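Local coordinates for protein dinoflagellate luciferase (Lingulodinium polyedrum, PDB 1VPR) that catalyses the oxidation of dinoflagellate luciferin by molecular oxygen, emitting blue light, this chain being the third of its three homologous luciferase domains, at residues T105-F108 against N109-D113; P116-T119 against K120-A124; I209-G213 against D214-V218; D219-V222 against A223-A226; A326-D329 against N330-T333. All coordinates share one frame; numbering follows the deposited sequence.

Contact 1: residues T105-F108 against N109-D113; sequences TLCF and NNFQD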
loop_
_atom_site.group_PDB
_atom_site.type_symbol
_atom_site.label_atom_id
_atom_site.label_comp_id
_atom_site.label_asym_id
_atom_site.label_seq_id
_atom_site.Cartn_x
_atom_site.Cartn_y
_atom_site.Cartn_z
ATOM N N THR A 105 -16.349 8.994 -12.787
ATOM C CA THR A 105 -15.364 10.052 -12.551
ATOM C C THR A 105 -14.004 9.488 -12.168
ATOM O O THR A 105 -13.145 10.226 -11.692
ATOM C CB THR A 105 -15.799 11.014 -11.404
ATOM O OG1 THR A 105 -15.807 10.290 -10.169
ATOM C CG2 THR A 105 -17.228 11.585 -11.649
ATOM N N LEU A 106 -13.798 8.191 -12.374
ATOM C CA LEU A 106 -12.517 7.570 -12.016
ATOM C C LEU A 106 -11.342 8.023 -12.865
ATOM O O LEU A 106 -11.506 8.401 -14.028
ATOM C CB LEU A 106 -12.622 6.057 -12.089
ATOM C CG LEU A 106 -13.480 5.475 -10.991
ATOM C CD1 LEU A 106 -13.770 4.033 -11.345
ATOM C CD2 LEU A 106 -12.751 5.581 -9.657
ATOM N N CYS A 107 -10.159 7.970 -12.254
ATOM C CA CYS A 107 -8.903 8.368 -12.875
ATOM C C CYS A 107 -8.632 7.588 -14.142
ATOM O O CYS A 107 -9.269 6.566 -14.410
ATOM C CB CYS A 107 -7.741 8.138 -11.892
ATOM S SG CYS A 107 -7.649 6.396 -11.317
ATOM N N PHE A 108 -7.673 8.086 -14.914
ATOM C CA PHE A 108 -7.252 7.469 -16.181
ATOM C C PHE A 108 -8.437 7.285 -17.134
ATOM O O PHE A 108 -8.468 6.334 -17.912
ATOM C CB PHE A 108 -6.581 6.111 -15.928
ATOM C CG PHE A 108 -5.211 6.207 -15.288
ATOM C CD1 PHE A 108 -5.059 6.047 -13.918
ATOM C CD2 PHE A 108 -4.074 6.469 -16.067
ATOM C CE1 PHE A 108 -3.796 6.146 -13.317
ATOM C CE2 PHE A 108 -2.804 6.571 -15.476
ATOM C CZ PHE A 108 -2.670 6.407 -14.091
ATOM N N ASN A 109 -9.392 8.210 -17.070
ATOM C CA ASN A 109 -10.599 8.142 -17.897
ATOM C C ASN A 109 -11.312 6.827 -17.625
ATOM O O ASN A 109 -11.660 6.090 -18.546
ATOM C CB ASN A 109 -10.238 8.260 -19.377
ATOM C CG ASN A 109 -9.824 9.666 -19.739
ATOM O OD1 ASN A 109 -10.526 10.629 -19.400
ATOM N ND2 ASN A 109 -8.688 9.807 -20.420
ATOM N N ASN A 110 -11.518 6.550 -16.336
ATOM C CA ASN A 110 -12.156 5.330 -15.877
ATOM C C ASN A 110 -11.350 4.134 -16.299
ATOM O O ASN A 110 -11.899 3.094 -16.704
ATOM C CB ASN A 110 -13.567 5.213 -16.414
ATOM C CG ASN A 110 -14.465 6.254 -15.853
ATOM O OD1 ASN A 110 -14.623 6.360 -14.629
ATOM N ND2 ASN A 110 -15.061 7.056 -16.734
ATOM N N PHE A 111 -10.036 4.296 -16.184
ATOM C CA PHE A 111 -9.081 3.275 -16.531
ATOM C C PHE A 111 -9.105 2.864 -18.010
ATOM O O PHE A 111 -8.532 1.832 -18.372
ATOM C CB PHE A 111 -9.299 2.062 -15.620
ATOM C CG PHE A 111 -9.126 2.379 -14.146
ATOM C CD1 PHE A 111 -10.204 2.324 -13.275
ATOM C CD2 PHE A 111 -7.874 2.695 -13.637
ATOM C CE1 PHE A 111 -10.037 2.570 -11.900
ATOM C CE2 PHE A 111 -7.696 2.947 -12.255
ATOM C CZ PHE A 111 -8.786 2.878 -11.394
ATOM N N GLN A 112 -9.732 3.679 -18.860
ATOM C CA GLN A 112 -9.785 3.358 -20.298
ATOM C C GLN A 112 -8.524 3.825 -21.020
ATOM O O GLN A 112 -8.279 3.454 -22.161
ATOM C CB GLN A 112 -11.012 3.994 -20.950
ATOM C CG GLN A 112 -12.324 3.521 -20.355
ATOM C CD GLN A 112 -13.511 4.199 -20.994
ATOM O OE1 GLN A 112 -14.187 3.613 -21.837
ATOM N NE2 GLN A 112 -13.762 5.445 -20.611
ATOM N N ASP A 113 -7.728 4.655 -20.352
ATOM C CA ASP A 113 -6.479 5.125 -20.932
ATOM C C ASP A 113 -5.618 3.897 -21.196
ATOM O O ASP A 113 -5.645 2.922 -20.420
ATOM C CB ASP A 113 -5.767 6.061 -19.949
ATOM C CG ASP A 113 -6.341 7.465 -19.969
ATOM O OD1 ASP A 113 -6.160 8.212 -18.982
ATOM O OD2 ASP A 113 -6.971 7.827 -20.989
#
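Leu-106, Cys-107 and Phe-108 meet Asn-110, Phe-111 and Asp-113 round a short, weakly bonded left-handed helical stretch, a local contact on the outer part of the catalytic domain, where it packs against strands 259-266, 285-294 and 297-307. The four residues from Phe-108 to Phe-111 all have positive phi, and the chain coils in the sense opposite to that of the usual right-handed alpha helix. Backbone bonds close the coil: Asn-110 N to Leu-106 O at 3.0 Å, Phe-111 N to Cys-107 O, and Asp-113 N to Phe-108 O. At its start the Asn-110 amide doubles back, OD1 accepting a weak bond from Leu-106 N (3.0 Å) while ND2 turns to Arg-104 O, so both ends of the amide have a backbone partner, the first of them weakly bound.

Several neighbours gather round the Phe-111 ring: Cys-107 O over one face, offset toward the rim, and Leu-106 CD1 obliquely, 4.0 Å from CE1. With its SG lodged between backbone N and carbonyl carbon (chi1 57°), Cys-107 brings the sulfur 3.6 Å from Phe-111 CE2, an oblique sulfur-aromatic contact. Phe-108 points its ring away, into a cation-pi contact with Arg-274, whose guanidinium also binds the carbonyls of Phe-111 and Asp-113.

Side chains close the far end. The Asp-113 carboxylate stands 81° to the Phe-108 ring, with OD1 3.7 Å from Phe-108 CB. Its OD2 accepts on the syn side from Asn-109 ND2, 2.7 Å away and nearly straight at 168°.

Contact 2: residues P116-T119 against K120-A124; sequences PQLT and KEQVA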
loop_
_atom_site.group_PDB
_atom_site.type_symbol
_atom_site.label_atom_id
_atom_site.label_comp_id
_atom_site.label_asym_id
_atom_site.label_seq_id
_atom_site.Cartn_x
_atom_site.Cartn_y
_atom_site.Cartn_z
ATOM N N PRO A 116 0.319 0.640 -19.925
ATOM C CA PRO A 116 1.590 0.023 -20.322
ATOM C C PRO A 116 1.723 -1.354 -19.681
ATOM O O PRO A 116 1.031 -1.669 -18.712
ATOM C CB PRO A 116 2.624 0.999 -19.785
ATOM C CG PRO A 116 1.961 1.480 -18.505
ATOM C CD PRO A 116 0.527 1.722 -18.944
ATOM N N GLN A 117 2.628 -2.165 -20.216
ATOM C CA GLN A 117 2.860 -3.502 -19.701
ATOM C C GLN A 117 4.310 -3.854 -20.042
ATOM O O GLN A 117 4.789 -3.504 -21.124
ATOM C CB GLN A 117 1.888 -4.456 -20.386
ATOM C CG GLN A 117 2.298 -5.902 -20.438
ATOM C CD GLN A 117 1.972 -6.650 -19.176
ATOM O OE1 GLN A 117 0.924 -6.428 -18.570
ATOM N NE2 GLN A 117 2.856 -7.569 -18.779
ATOM N N LEU A 118 5.024 -4.512 -19.135
ATOM C CA LEU A 118 6.407 -4.867 -19.444
ATOM C C LEU A 118 6.418 -6.175 -20.229
ATOM O O LEU A 118 5.575 -7.054 -20.018
ATOM C CB LEU A 118 7.235 -5.030 -18.161
ATOM C CG LEU A 118 7.350 -3.811 -17.253
ATOM C CD1 LEU A 118 8.314 -4.104 -16.088
ATOM C CD2 LEU A 118 7.847 -2.635 -18.070
ATOM N N THR A 119 7.374 -6.307 -21.134
ATOM C CA THR A 119 7.465 -7.520 -21.931
ATOM C C THR A 119 8.015 -8.655 -21.069
ATOM O O THR A 119 8.495 -8.443 -19.948
ATOM C CB THR A 119 8.397 -7.321 -23.149
ATOM O OG1 THR A 119 9.755 -7.219 -22.699
ATOM C CG2 THR A 119 8.034 -6.027 -23.907
ATOM N N LYS A 120 7.939 -9.864 -21.610
ATOM C CA LYS A 120 8.420 -11.075 -20.945
ATOM C C LYS A 120 9.919 -10.982 -20.650
ATOM O O LYS A 120 10.413 -11.442 -19.611
ATOM C CB LYS A 120 8.150 -12.265 -21.872
ATOM C CG LYS A 120 8.700 -13.607 -21.411
ATOM C CD LYS A 120 8.430 -14.671 -22.487
ATOM C CE LYS A 120 9.050 -15.995 -22.130
ATOM N NZ LYS A 120 8.885 -16.981 -23.235
ATOM N N GLU A 121 10.646 -10.384 -21.579
ATOM C CA GLU A 121 12.084 -10.248 -21.438
ATOM C C GLU A 121 12.420 -9.225 -20.351
ATOM O O GLU A 121 13.340 -9.428 -19.557
ATOM C CB GLU A 121 12.703 -9.803 -22.772
ATOM C CG GLU A 121 12.811 -10.909 -23.816
ATOM C CD GLU A 121 11.485 -11.594 -24.091
ATOM O OE1 GLU A 121 10.486 -10.862 -24.269
ATOM O OE2 GLU A 121 11.455 -12.854 -24.134
ATOM N N GLN A 122 11.674 -8.125 -20.342
ATOM C CA GLN A 122 11.887 -7.064 -19.368
ATOM C C GLN A 122 11.711 -7.588 -17.958
ATOM O O GLN A 122 12.478 -7.245 -17.078
ATOM C CB GLN A 122 10.926 -5.899 -19.622
ATOM C CG GLN A 122 11.308 -5.048 -20.836
ATOM C CD GLN A 122 10.323 -3.941 -21.103
ATOM O OE1 GLN A 122 9.114 -4.152 -21.106
ATOM N NE2 GLN A 122 10.837 -2.743 -21.346
ATOM N N VAL A 123 10.698 -8.419 -17.743
ATOM C CA VAL A 123 10.445 -8.978 -16.436
ATOM C C VAL A 123 11.588 -9.905 -16.057
ATOM O O VAL A 123 12.092 -9.861 -14.921
ATOM C CB VAL A 123 9.103 -9.740 -16.420
ATOM C CG1 VAL A 123 8.938 -10.504 -15.114
ATOM C CG2 VAL A 123 7.952 -8.745 -16.580
ATOM N N ALA A 124 12.013 -10.729 -17.015
ATOM C CA ALA A 124 13.092 -11.680 -16.803
ATOM C C ALA A 124 14.389 -10.988 -16.389
ATOM O O ALA A 124 15.098 -11.454 -15.506
ATOM C CB ALA A 124 13.321 -12.502 -18.079
#
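Thr-119 and Gln-122 form a capping box at the start of helix 120-126, each side chain binding the backbone N-H of the other. Thr-119 occupies the N-cap: OG1, placed between its own N and carbonyl carbon (chi1 71°), accepts from Gln-122 N at 3.2 Å. In return Gln-122 OE1 takes the Thr-119 N-H at 2.8 Å; the donor lies in the carbonyl plane of the amide, on a lone pair, and the bond is nearly straight at 166°. The extended chain of Gln-122 runs back past the N-cap residue, CG passing 3.3 Å from Thr-119 OG1.

The box gives an acceptor to one N-H of the first turn, that of Gln-122, and to the N-H of the N-cap residue itself. Val-123 N to Thr-119 O adds the first regular helical bond. OE1 also rests on Leu-118, 3.6 Å from its CB, and the two side chains cross at about a right angle. Replacing Gln-122 by an alanine would probably leave Thr-119 N without its side-chain acceptor and open a gap beside Leu-118.

This loop and helix lie at the surface, yet the leading chain is tied inward: Leu-118 packs on Trp-265 and Met-267 and shares a backbone bond with Gly-270. On the flank of the helix Val-123 approaches the same leucine, its CG2 standing 4.1 Å from Leu-118 CB.

Contact 3: residues I209-G213 against D214-V218; sequences INQFG and DVCTV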
loop_
_atom_site.group_PDB
_atom_site.type_symbol
_atom_site.label_atom_id
_atom_site.label_comp_id
_atom_site.label_asym_id
_atom_site.label_seq_id
_atom_site.Cartn_x
_atom_site.Cartn_y
_atom_site.Cartn_z
ATOM N N ILE A 209 -1.815 8.589 8.171
ATOM C CA ILE A 209 -1.160 9.441 7.192
ATOM C C ILE A 209 -0.778 10.777 7.783
ATOM O O ILE A 209 -1.574 11.422 8.480
ATOM C CB ILE A 209 -2.108 9.714 5.995
ATOM C CG1 ILE A 209 -2.499 8.409 5.328
ATOM C CG2 ILE A 209 -1.441 10.650 4.967
ATOM C CD1 ILE A 209 -3.636 8.595 4.270
ATOM N N ASN A 210 0.448 11.181 7.516
ATOM C CA ASN A 210 0.936 12.477 7.930
ATOM C C ASN A 210 0.995 13.125 6.567
ATOM O O ASN A 210 1.665 12.601 5.666
ATOM C CB ASN A 210 2.355 12.389 8.492
ATOM C CG ASN A 210 2.369 12.180 9.988
ATOM O OD1 ASN A 210 2.279 13.143 10.760
ATOM N ND2 ASN A 210 2.460 10.925 10.408
ATOM N N GLN A 211 0.304 14.241 6.396
ATOM C CA GLN A 211 0.326 14.919 5.106
ATOM C C GLN A 211 0.700 16.381 5.260
ATOM O O GLN A 211 0.138 17.078 6.104
ATOM C CB GLN A 211 -1.039 14.820 4.406
ATOM C CG GLN A 211 -1.149 15.789 3.189
ATOM C CD GLN A 211 -2.441 15.668 2.394
ATOM O OE1 GLN A 211 -3.504 15.378 2.941
ATOM N NE2 GLN A 211 -2.358 15.917 1.088
ATOM N N PHE A 212 1.675 16.833 4.471
ATOM C CA PHE A 212 2.063 18.236 4.494
ATOM C C PHE A 212 2.122 18.656 3.017
ATOM O O PHE A 212 3.150 18.514 2.363
ATOM C CB PHE A 212 3.434 18.427 5.141
ATOM C CG PHE A 212 3.824 19.891 5.295
ATOM C CD1 PHE A 212 3.337 20.652 6.362
ATOM C CD2 PHE A 212 4.686 20.505 4.368
ATOM C CE1 PHE A 212 3.705 22.006 6.512
ATOM C CE2 PHE A 212 5.058 21.848 4.510
ATOM C CZ PHE A 212 4.565 22.593 5.586
ATOM N N GLY A 213 1.012 19.152 2.494
ATOM C CA GLY A 213 0.989 19.548 1.093
ATOM C C GLY A 213 1.132 18.343 0.173
ATOM O O GLY A 213 0.310 17.421 0.205
ATOM N N ASP A 214 2.201 18.328 -0.614
ATOM C CA ASP A 214 2.445 17.245 -1.554
ATOM C C ASP A 214 3.404 16.161 -1.042
ATOM O O ASP A 214 3.876 15.317 -1.825
ATOM C CB ASP A 214 2.968 17.823 -2.875
ATOM C CG ASP A 214 4.218 18.664 -2.689
ATOM O OD1 ASP A 214 4.775 19.155 -3.688
ATOM O OD2 ASP A 214 4.655 18.843 -1.538
ATOM N N VAL A 215 3.710 16.193 0.255
ATOM C CA VAL A 215 4.598 15.185 0.866
ATOM C C VAL A 215 3.823 14.485 1.970
ATOM O O VAL A 215 3.172 15.132 2.797
ATOM C CB VAL A 215 5.873 15.834 1.457
ATOM C CG1 VAL A 215 6.652 14.820 2.300
ATOM C CG2 VAL A 215 6.754 16.346 0.318
ATOM N N CYS A 216 3.853 13.156 1.968
ATOM C CA CYS A 216 3.150 12.383 2.983
ATOM C C CYS A 216 3.981 11.244 3.536
ATOM O O CYS A 216 4.822 10.696 2.831
ATOM C CB CYS A 216 1.918 11.705 2.401
ATOM S SG CYS A 216 0.567 12.745 1.880
ATOM N N THR A 217 3.715 10.872 4.782
ATOM C CA THR A 217 4.328 9.685 5.385
ATOM C C THR A 217 3.106 8.803 5.647
ATOM O O THR A 217 2.097 9.266 6.187
ATOM C CB THR A 217 5.025 9.979 6.687
ATOM O OG1 THR A 217 6.216 10.723 6.412
ATOM C CG2 THR A 217 5.404 8.654 7.395
ATOM N N VAL A 218 3.173 7.538 5.244
ATOM C CA VAL A 218 2.047 6.636 5.389
ATOM C C VAL A 218 2.413 5.347 6.128
ATOM O O VAL A 218 3.386 4.675 5.785
ATOM C CB VAL A 218 1.457 6.250 3.983
ATOM C CG1 VAL A 218 0.274 5.285 4.130
ATOM C CG2 VAL A 218 1.018 7.503 3.239
HETATM O O HOH W 1 2.092 8.324 8.859
#
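The flat amide of Gln-211, whose stem lies against Cys-216 SG, gives its NE2 N-H to Gly-213 O in the amide plane at 3.2 Å, and its OE1 takes Leu-161 N. Gln-211 CG lies opposite its backbone N (chi1 167°), which lays CB and CG along the sulfur, CB 3.6 Å from Cys-216 SG. On the other face of the hairpin the Asn-210 amide, beside Thr-217, points ND2 at Ser-312 O and at a water, 3.0 Å away, which also lies 2.8 Å from Thr-217 O. Back on the Gln-211 face, Ile-209 and Val-218 lie side by side, CG1 to CG2 at 4.2 Å.

Strands 206-212 and 215-219 are joined by a type II' turn from Phe-212 to Val-215. Two hydrogen-bonded pairs hold the ladder: Asn-210 with Thr-217, and Phe-212 with Val-215. Gly-213, with phi 67° and psi -118°, sits where a side-chain carbon would run into Asp-214 N. Thr-217 OG1 goes on to Thr-231 OG1 of the next strand.

Chemically, Asn-210 ND2 is paired with a backbone carbonyl and a water, and Gln-211 with Gly-213 O and Leu-161 N, which is likely to fix the rotation of these buried amides and tie the hairpin to the loops beside it.

Contact 4: residues D219-V222 against A223-A226; sequences DASV and AKFA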
loop_
_atom_site.group_PDB
_atom_site.type_symbol
_atom_site.label_atom_id
_atom_site.label_comp_id
_atom_site.label_asym_id
_atom_site.label_seq_id
_atom_site.Cartn_x
_atom_site.Cartn_y
_atom_site.Cartn_z
ATOM N N ASP A 219 1.644 5.037 7.162
ATOM C CA ASP A 219 1.825 3.809 7.923
ATOM C C ASP A 219 0.746 2.909 7.345
ATOM O O ASP A 219 -0.440 3.281 7.324
ATOM C CB ASP A 219 1.596 4.060 9.419
ATOM C CG ASP A 219 2.600 5.052 9.984
ATOM O OD1 ASP A 219 3.740 4.656 10.259
ATOM O OD2 ASP A 219 2.282 6.253 10.119
ATOM N N ALA A 220 1.171 1.747 6.849
ATOM C CA ALA A 220 0.289 0.752 6.235
ATOM C C ALA A 220 0.497 -0.598 6.916
ATOM O O ALA A 220 1.475 -0.788 7.628
ATOM C CB ALA A 220 0.594 0.624 4.752
ATOM N N SER A 221 -0.415 -1.533 6.677
ATOM C CA SER A 221 -0.350 -2.850 7.311
ATOM C C SER A 221 0.894 -3.665 7.003
ATOM O O SER A 221 1.247 -3.868 5.825
ATOM C CB SER A 221 -1.584 -3.668 6.915
ATOM O OG SER A 221 -1.504 -5.016 7.371
ATOM N N VAL A 222 1.550 -4.155 8.054
ATOM C CA VAL A 222 2.728 -4.998 7.860
ATOM C C VAL A 222 2.287 -6.434 7.533
ATOM O O VAL A 222 3.104 -7.308 7.264
ATOM C CB VAL A 222 3.674 -4.964 9.079
ATOM C CG1 VAL A 222 4.387 -3.608 9.111
ATOM C CG2 VAL A 222 2.899 -5.198 10.384
ATOM N N ALA A 223 0.984 -6.673 7.531
ATOM C CA ALA A 223 0.495 -7.986 7.161
ATOM C C ALA A 223 0.612 -8.072 5.635
ATOM O O ALA A 223 0.635 -9.170 5.058
ATOM C CB ALA A 223 -0.950 -8.132 7.568
ATOM N N LYS A 224 0.701 -6.910 4.985
ATOM C CA LYS A 224 0.772 -6.840 3.519
ATOM C C LYS A 224 2.093 -6.272 2.985
ATOM O O LYS A 224 2.711 -6.835 2.072
ATOM C CB LYS A 224 -0.401 -5.983 3.001
ATOM C CG LYS A 224 -1.788 -6.500 3.411
ATOM C CD LYS A 224 -2.951 -5.542 3.070
ATOM C CE LYS A 224 -2.962 -5.136 1.592
ATOM N NZ LYS A 224 -3.183 -6.280 0.651
ATOM N N PHE A 225 2.517 -5.150 3.555
ATOM C CA PHE A 225 3.741 -4.479 3.147
ATOM C C PHE A 225 4.894 -4.757 4.111
ATOM O O PHE A 225 4.718 -4.688 5.343
ATOM C CB PHE A 225 3.490 -2.960 3.058
ATOM C CG PHE A 225 2.397 -2.591 2.086
ATOM C CD1 PHE A 225 1.084 -2.407 2.523
ATOM C CD2 PHE A 225 2.670 -2.508 0.725
ATOM C CE1 PHE A 225 0.055 -2.154 1.611
ATOM C CE2 PHE A 225 1.653 -2.260 -0.197
ATOM C CZ PHE A 225 0.348 -2.082 0.243
ATOM N N ALA A 226 6.073 -5.033 3.555
ATOM C CA ALA A 226 7.240 -5.321 4.384
ATOM C C ALA A 226 7.691 -4.073 5.139
ATOM O O ALA A 226 8.207 -4.182 6.234
ATOM C CB ALA A 226 8.388 -5.884 3.525
#
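Ser-221, Val-222 and Phe-225 bury most of the surface in an ST turn overlapping an alpha turn, in the loop between strands 215-219 and 229-233. Ser-221 binds through two oxygens. Its OG, trans to its own N (chi1 173°), accepts from Ala-223 N at 3.0 Å and touches the methyl of that alanine. Its carbonyl oxygen is gripped twice: Phe-225 N donates in the carbonyl plane at 2.9 Å, nearly straight at 169°, and Lys-224 N comes from above that plane at 3.2 Å. With an alanine in place of Ser-221, Ala-223 N would probably lose its side-chain acceptor, leaving the first bend of the turn less firmly set.

Phe-225 turns its ring back along the incoming chain. Ser-221 O lies at the ring edge, near its plane, and the Ala-220 methyl meets CD1 obliquely at 3.8 Å. Beyond, the ring meets that of His-200. Val-222 lies over the turn's closing carbonyl, its CB and CG1 each 3.9 Å from Phe-225 O.

All the touching residues are buried, and the turn lies near the middle of the chain. Ser-221 and Ala-223 press on His-65 of helix 57-65, Val-222 O binds His-34, and Lys-224 NZ reaches His-199 O, so the turn joins this loop of the barrel to helix 57-65 and to the region round His-34. A CA-H...O contact completes the bend, Val-222 CA standing 3.2 Å from Phe-225 O.

Contact 5: residues A326-D329 against N330-T333; sequences AGRD and NAPT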
loop_
_atom_site.group_PDB
_atom_site.type_symbol
_atom_site.label_atom_id
_atom_site.label_comp_id
_atom_site.label_asym_id
_atom_site.label_seq_id
_atom_site.Cartn_x
_atom_site.Cartn_y
_atom_site.Cartn_z
ATOM N N ALA A 326 15.805 4.490 -14.486
ATOM C CA ALA A 326 17.126 4.113 -14.992
ATOM C C ALA A 326 17.949 5.334 -15.367
ATOM O O ALA A 326 18.584 5.361 -16.427
ATOM C CB ALA A 326 16.996 3.194 -16.223
ATOM N N GLY A 327 17.916 6.352 -14.517
ATOM C CA GLY A 327 18.692 7.551 -14.770
ATOM C C GLY A 327 18.221 8.451 -15.896
ATOM O O GLY A 327 18.914 9.405 -16.239
ATOM N N ARG A 328 17.050 8.190 -16.464
ATOM C CA ARG A 328 16.570 9.026 -17.565
ATOM C C ARG A 328 15.587 10.111 -17.163
ATOM O O ARG A 328 14.424 9.831 -16.862
ATOM C CB ARG A 328 15.935 8.156 -18.665
ATOM C CG ARG A 328 15.504 8.978 -19.888
ATOM C CD ARG A 328 14.802 8.174 -20.985
ATOM N NE ARG A 328 14.241 9.067 -22.003
ATOM C CZ ARG A 328 13.493 8.673 -23.038
ATOM N NH1 ARG A 328 13.029 9.570 -23.902
ATOM N NH2 ARG A 328 13.214 7.386 -23.212
ATOM N N ASP A 329 16.044 11.359 -17.177
ATOM C CA ASP A 329 15.184 12.483 -16.833
ATOM C C ASP A 329 14.010 12.557 -17.802
ATOM O O ASP A 329 14.151 12.214 -18.981
ATOM C CB ASP A 329 15.961 13.795 -16.931
ATOM C CG ASP A 329 16.989 13.977 -15.825
ATOM O OD1 ASP A 329 17.807 14.913 -15.956
ATOM O OD2 ASP A 329 16.992 13.221 -14.832
ATOM N N ASN A 330 12.851 12.998 -17.305
ATOM C CA ASN A 330 11.658 13.171 -18.129
ATOM C C ASN A 330 11.352 11.987 -19.040
ATOM O O ASN A 330 11.056 12.159 -20.235
ATOM C CB ASN A 330 11.802 14.467 -18.938
ATOM C CG ASN A 330 12.129 15.662 -18.049
ATOM O OD1 ASN A 330 11.420 15.935 -17.080
ATOM N ND2 ASN A 330 13.208 16.368 -18.363
ATOM N N ALA A 331 11.412 10.785 -18.467
ATOM C CA ALA A 331 11.133 9.572 -19.212
ATOM C C ALA A 331 9.686 9.675 -19.707
ATOM O O ALA A 331 8.854 10.363 -19.099
ATOM C CB ALA A 331 11.342 8.346 -18.321
ATOM N N PRO A 332 9.360 8.979 -20.814
ATOM C CA PRO A 332 8.016 9.027 -21.383
ATOM C C PRO A 332 6.948 8.073 -20.881
ATOM O O PRO A 332 7.225 7.076 -20.224
ATOM C CB PRO A 332 8.287 8.796 -22.862
ATOM C CG PRO A 332 9.333 7.711 -22.801
ATOM C CD PRO A 332 10.277 8.237 -21.705
ATOM N N THR A 333 5.717 8.402 -21.245
ATOM C CA THR A 333 4.552 7.584 -20.949
ATOM C C THR A 333 4.594 6.597 -22.105
ATOM O O THR A 333 5.450 6.705 -22.979
ATOM C CB THR A 333 3.234 8.391 -21.064
ATOM O OG1 THR A 333 3.063 8.839 -22.425
ATOM C CG2 THR A 333 3.249 9.603 -20.126
#
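Asn-330 follows Asp-329 round a bend, its own phi and psi both positive at 47°, and folds its side chain back over the preceding peptide. CB lies 3.3 Å from Asp-329 O, and the amide nitrogen ND2 comes within 4.0 Å of Asp-329 CB. The carboxylate of Asp-329 leads the other way, OD2 accepting from Ala-343 N, while the backbone of Asn-330 bonds to Thr-341.

Ala-331 is the buried member of the group. Its CB faces Arg-328 O at 3.7 Å, its CA lies over a face of the Arg-328 guanidinium, and its backbone pairs with Tyr-339. The bend comes just after the Schellman motif that ends helix 321-324: Gly-327 N binds Tyr-322 O, Ala-326 N binds Thr-323 O, and Ala-326 is the C-prime residue with positive phi. Released from the helix, the chain runs through Arg-328 into this surface loop.

Pro-332 meets the far end of that arginine, which also touches Pro-142. With CG trans to N (chi1 -176°) and every later torsion extended, Arg-328 stretches alongside the returning chain until its flat head comes up to the proline ring. The two side chains cross at about a right angle, and the contact is one of van der Waals packing. Pro-332 CD sits over the guanidinium face, offset toward the rim, 3.4 Å from Arg-328 NH2 and 3.5 Å from CZ.

In the fold
All five contacts fall in series along the chain, within the luciferase catalytic domain of the calycin superfamily. Contacts 1 and 2 adjoin in sequence, with centres about 23 Å apart, and carry helices 107-111 and 120-126. Contacts 3 and 4 likewise adjoin, about 17 Å between centres: the hairpin of strands 206-212 and 215-219 in the ten-stranded antiparallel sheet leads straight into the loop before strand 229-233. Contact 5, after helix 321-324, returns to within about 6 Å of contact 2 at the nearest atoms. Contact 4 lies deepest, about 7 Å from the chain's centre, whereas contacts 1, 2 and 5 are peripheral. Short-range turns and caps thus shape both barrel and surface.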